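Local coordinates for BH1478 protein (Bacillus halodurans, PDB 2QUP) that is of unknown function but folds as an elongated helical bundle and belongs to the DUF327 family, at residues K125-D128 with I129-M132; G134-K137 with G138-N142. All coordinates share one frame; numbering follows the deposited sequence. Where two conformers were deposited one is given.

Contact 1: K125-D128 with I129-M132; sequences KGLD and ILNM
Leu127 and Leu130 meet methyl to methyl, CD1 of the first lying 3.9 Å from CD2 of the second, with the two side chains set slantwise to each other. The same Leu130 side chain packs on Lys55 and Ser58 of helix 27-60. Asn131 leans back along the helix instead, bringing ND2 to 3.0 Å from Leu127 O, at an angle too poor for a hydrogen bond; it is the backbone N of Asn131 that bonds this oxygen, at 2.9 Å. In one of its two conformers, Met132 sets CG beside its backbone N, 3.3 Å from Asp128 O, and runs on extended, so that its terminal CE passes 4.1 Å from Asp128 CB, while the side chain rests on Leu115 and Ala118. Ile129 runs its CG1 beside Lys125 O, 3.4 Å away, and that oxygen takes the Ile129 N-H almost straight on, at 172°. At the helix start, the Lys125 amine reaches round to the Asp128 carboxylate in a salt bridge, NZ to OD2 3.6 Å. These are the first two turns of helix 126-144, with Lys125 in the N-cap position and successive i to i+4 backbone bonds opening an alpha-helix.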
loop_
_atom_site.group_PDB
_atom_site.type_symbol
_atom_site.label_atom_id
_atom_site.label_comp_id
_atom_site.label_asym_id
_atom_site.label_seq_id
_atom_site.Cartn_x
_atom_site.Cartn_y
_atom_site.Cartn_z
ATOM N N LYS A 125 -11.223 -4.832 19.015
ATOM C CA LYS A 125 -10.317 -5.949 19.291
ATOM C C LYS A 125 -9.017 -5.895 18.489
ATOM O O LYS A 125 -9.033 -5.878 17.258
ATOM C CB LYS A 125 -11.030 -7.288 19.098
ATOM C CG LYS A 125 -11.827 -7.723 20.327
ATOM C CD LYS A 125 -12.132 -9.216 20.296
ATOM C CE LYS A 125 -13.624 -9.496 20.115
ATOM N NZ LYS A 125 -13.887 -10.404 18.958
ATOM N N GLY A 126 -7.890 -5.876 19.198
ATOM C CA GLY A 126 -6.571 -5.737 18.581
ATOM C C GLY A 126 -6.245 -6.761 17.501
ATOM O O GLY A 126 -5.558 -6.437 16.556
ATOM N N LEU A 127 -6.743 -7.996 17.617
ATOM C CA LEU A 127 -6.363 -9.029 16.657
ATOM C C LEU A 127 -7.108 -8.936 15.333
ATOM O O LEU A 127 -6.517 -9.171 14.267
ATOM C CB LEU A 127 -6.483 -10.427 17.252
ATOM C CG LEU A 127 -5.787 -11.567 16.508
ATOM C CD1 LEU A 127 -4.284 -11.341 16.379
ATOM C CD2 LEU A 127 -6.067 -12.836 17.289
ATOM N N ASP A 128 -8.398 -8.604 15.410
ATOM C CA ASP A 128 -9.221 -8.271 14.238
ATOM C C ASP A 128 -8.651 -7.071 13.493
ATOM O O ASP A 128 -8.567 -7.099 12.282
ATOM C CB ASP A 128 -10.666 -7.974 14.650
ATOM C CG ASP A 128 -11.336 -9.148 15.358
ATOM O OD1 ASP A 128 -10.946 -10.315 15.148
ATOM O OD2 ASP A 128 -12.266 -8.896 16.143
ATOM N N ILE A 129 -8.262 -6.030 14.224
ATOM C CA ILE A 129 -7.588 -4.854 13.634
ATOM C C ILE A 129 -6.269 -5.205 12.929
ATOM O O ILE A 129 -6.019 -4.783 11.797
ATOM C CB ILE A 129 -7.428 -3.722 14.671
ATOM C CG1 ILE A 129 -8.818 -3.259 15.134
ATOM C CG2 ILE A 129 -6.605 -2.561 14.116
ATOM C CD1 ILE A 129 -8.873 -1.925 15.822
ATOM N N LEU A 130 -5.455 -6.023 13.594
ATOM C CA LEU A 130 -4.290 -6.647 12.987
ATOM C C LEU A 130 -4.585 -7.375 11.677
ATOM O O LEU A 130 -3.876 -7.178 10.681
ATOM C CB LEU A 130 -3.601 -7.567 13.998
ATOM C CG LEU A 130 -2.149 -7.965 13.798
ATOM C CD1 LEU A 130 -1.262 -6.719 13.501
ATOM C CD2 LEU A 130 -1.708 -8.687 15.057
ATOM N N ASN A 131 -5.635 -8.199 11.657
ATOM C CA ASN A 131 -6.041 -8.909 10.439
ATOM C C ASN A 131 -6.403 -7.978 9.305
ATOM O O ASN A 131 -5.970 -8.198 8.174
ATOM C CB ASN A 131 -7.192 -9.869 10.715
ATOM C CG ASN A 131 -6.775 -11.026 11.608
ATOM O OD1 ASN A 131 -5.701 -11.612 11.432
ATOM N ND2 ASN A 131 -7.620 -11.357 12.576
ATOM N N MET A 132 -7.145 -6.920 9.646
ATOM C CA MET A 132 -7.597 -5.911 8.688
ATOM C C MET A 132 -6.422 -5.198 8.033
ATOM O O MET A 132 -6.427 -4.966 6.821
ATOM C CB MET A 132 -8.509 -4.879 9.375
ATOM C CG MET A 132 -9.896 -5.397 9.784
ATOM S SD MET A 132 -10.775 -4.251 10.885
ATOM C CE MET A 132 -11.899 -5.377 11.734
#

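Contact 2: G134-K137 with G138-N142; sequences GEIK and GLLIN
Four i to i+4 backbone bonds carry the helix from Gly134-Lys137 into Gly138-Asn142, from the Gly138 N-H, which reaches Gly134 O from 38° above the carbonyl plane, to the short bond of 2.7 Å between Leu140 N and Ile136 O. Ile136 and Leu140, one turn apart, lie alongside each other and point the same way, with Ile136 CG2 4.0 Å from Leu140 CD1. That methyl of Ile136 stands anti to its own N, while Leu140 swings CG back beside its backbone N (chi1 -81°), which brings CG to 3.5 Å from Ile136 O. Around this pair close Tyr69, Val73, Phe76 and Val77 of helix 63-88, together with Leu112 and Leu115 of helix 98-120. Putting an alanine at Leu140 would probably open a gap beside Ile136 CG2 and leave Phe76 and Val77 with less to pack against. Leu139 lays its CG 3.5 Å from Glu135 O and packs on Val108 of helix 98-120. On another side of the helix, Ile141 puts CG1 3.4 Å from Lys137 O, and the extended Lys137 chain passes Met47 to a salt bridge with Asp51. Ile136 and Leu140 are thus the buried aliphatic pair that joins this helix to its neighbours, whereas the charge of Lys137 is met by an aspartate on helix 27-60.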
loop_
_atom_site.group_PDB
_atom_site.type_symbol
_atom_site.label_atom_id
_atom_site.label_comp_id
_atom_site.label_asym_id
_atom_site.label_seq_id
_atom_site.Cartn_x
_atom_site.Cartn_y
_atom_site.Cartn_z
ATOM N N GLY A 134 -3.463 -6.471 7.738
ATOM C CA GLY A 134 -2.620 -7.461 7.082
ATOM C C GLY A 134 -3.203 -7.777 5.724
ATOM O O GLY A 134 -2.481 -8.110 4.797
ATOM N N GLU A 135 -4.527 -7.648 5.628
ATOM C CA GLU A 135 -5.278 -7.735 4.381
ATOM C C GLU A 135 -4.950 -6.599 3.460
ATOM O O GLU A 135 -4.722 -6.803 2.286
ATOM C CB GLU A 135 -6.744 -7.600 4.681
ATOM C CG GLU A 135 -7.463 -8.892 4.730
ATOM C CD GLU A 135 -8.934 -8.682 4.570
ATOM O OE1 GLU A 135 -9.642 -8.752 5.593
ATOM O OE2 GLU A 135 -9.374 -8.414 3.425
ATOM N N ILE A 136 -5.004 -5.400 4.012
ATOM C CA ILE A 136 -4.659 -4.178 3.289
ATOM C C ILE A 136 -3.278 -4.327 2.708
ATOM O O ILE A 136 -3.112 -4.150 1.504
ATOM C CB ILE A 136 -4.795 -2.923 4.194
ATOM C CG1 ILE A 136 -6.290 -2.655 4.449
ATOM C CG2 ILE A 136 -4.098 -1.676 3.554
ATOM C CD1 ILE A 136 -6.613 -1.894 5.746
ATOM N N LYS A 137 -2.294 -4.689 3.548
ATOM C CA LYS A 137 -0.897 -4.878 3.094
ATOM C C LYS A 137 -0.846 -5.875 1.939
ATOM O O LYS A 137 -0.172 -5.631 0.942
ATOM C CB LYS A 137 0.002 -5.386 4.221
ATOM C CG LYS A 137 1.448 -5.599 3.806
ATOM C CD LYS A 137 2.220 -6.489 4.759
ATOM C CE LYS A 137 3.706 -6.487 4.363
ATOM N NZ LYS A 137 4.604 -6.950 5.462
ATOM N N GLY A 138 -1.599 -6.973 2.062
ATOM C CA GLY A 138 -1.727 -7.951 0.984
ATOM C C GLY A 138 -2.223 -7.383 -0.332
ATOM O O GLY A 138 -1.667 -7.671 -1.386
ATOM N N LEU A 139 -3.256 -6.555 -0.276
ATOM C CA LEU A 139 -3.665 -5.799 -1.445
ATOM C C LEU A 139 -2.561 -4.819 -1.904
ATOM O O LEU A 139 -2.270 -4.712 -3.103
ATOM C CB LEU A 139 -4.982 -5.082 -1.166
ATOM C CG LEU A 139 -6.167 -6.014 -0.847
ATOM C CD1 LEU A 139 -7.341 -5.250 -0.260
ATOM C CD2 LEU A 139 -6.590 -6.757 -2.081
ATOM N N LEU A 140 -1.938 -4.134 -0.963
ATOM C CA LEU A 140 -0.986 -3.047 -1.307
ATOM C C LEU A 140 0.213 -3.479 -2.131
ATOM O O LEU A 140 0.670 -2.773 -3.060
ATOM C CB LEU A 140 -0.470 -2.381 -0.036
ATOM C CG LEU A 140 -1.323 -1.319 0.671
ATOM C CD1 LEU A 140 -0.580 -0.830 1.893
ATOM C CD2 LEU A 140 -1.708 -0.146 -0.223
ATOM N N ILE A 141 0.776 -4.619 -1.754
ATOM C CA ILE A 141 1.971 -5.110 -2.435
ATOM C C ILE A 141 1.649 -5.609 -3.853
ATOM O O ILE A 141 2.523 -5.668 -4.710
ATOM C CB ILE A 141 2.726 -6.184 -1.595
ATOM C CG1 ILE A 141 1.815 -7.365 -1.271
ATOM C CG2 ILE A 141 3.290 -5.592 -0.303
ATOM C CD1 ILE A 141 2.508 -8.497 -0.541
ATOM N N ASN A 142 0.389 -5.968 -4.092
ATOM C CA ASN A 142 -0.056 -6.377 -5.421
ATOM C C ASN A 142 -0.335 -5.233 -6.397
ATOM O O ASN A 142 -0.646 -5.492 -7.557
ATOM C CB ASN A 142 -1.319 -7.199 -5.321
ATOM C CG ASN A 142 -1.118 -8.502 -4.595
ATOM O OD1 ASN A 142 -0.030 -9.063 -4.580
ATOM N ND2 ASN A 142 -2.186 -9.000 -3.999
#

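How the contacts relate
Both contacts belong to helix 126-144 and follow each other along it, their centres 14 Å apart with no direct touch. Contact 1 is a surface contact at the helix start, its centre about 17 Å from the centre of the chain, whereas contact 2 is partly buried and only about 6 Å from it. The chemistry changes accordingly. At 125-132 the ion pair is local, formed within the first turn; at 134-142 the lysine finds its mate on another helix. Contact 1 touches helices 27-60 and 98-120, and contact 2 adds helix 63-88, so between them the two contacts bring helix 126-144 against all three other helices.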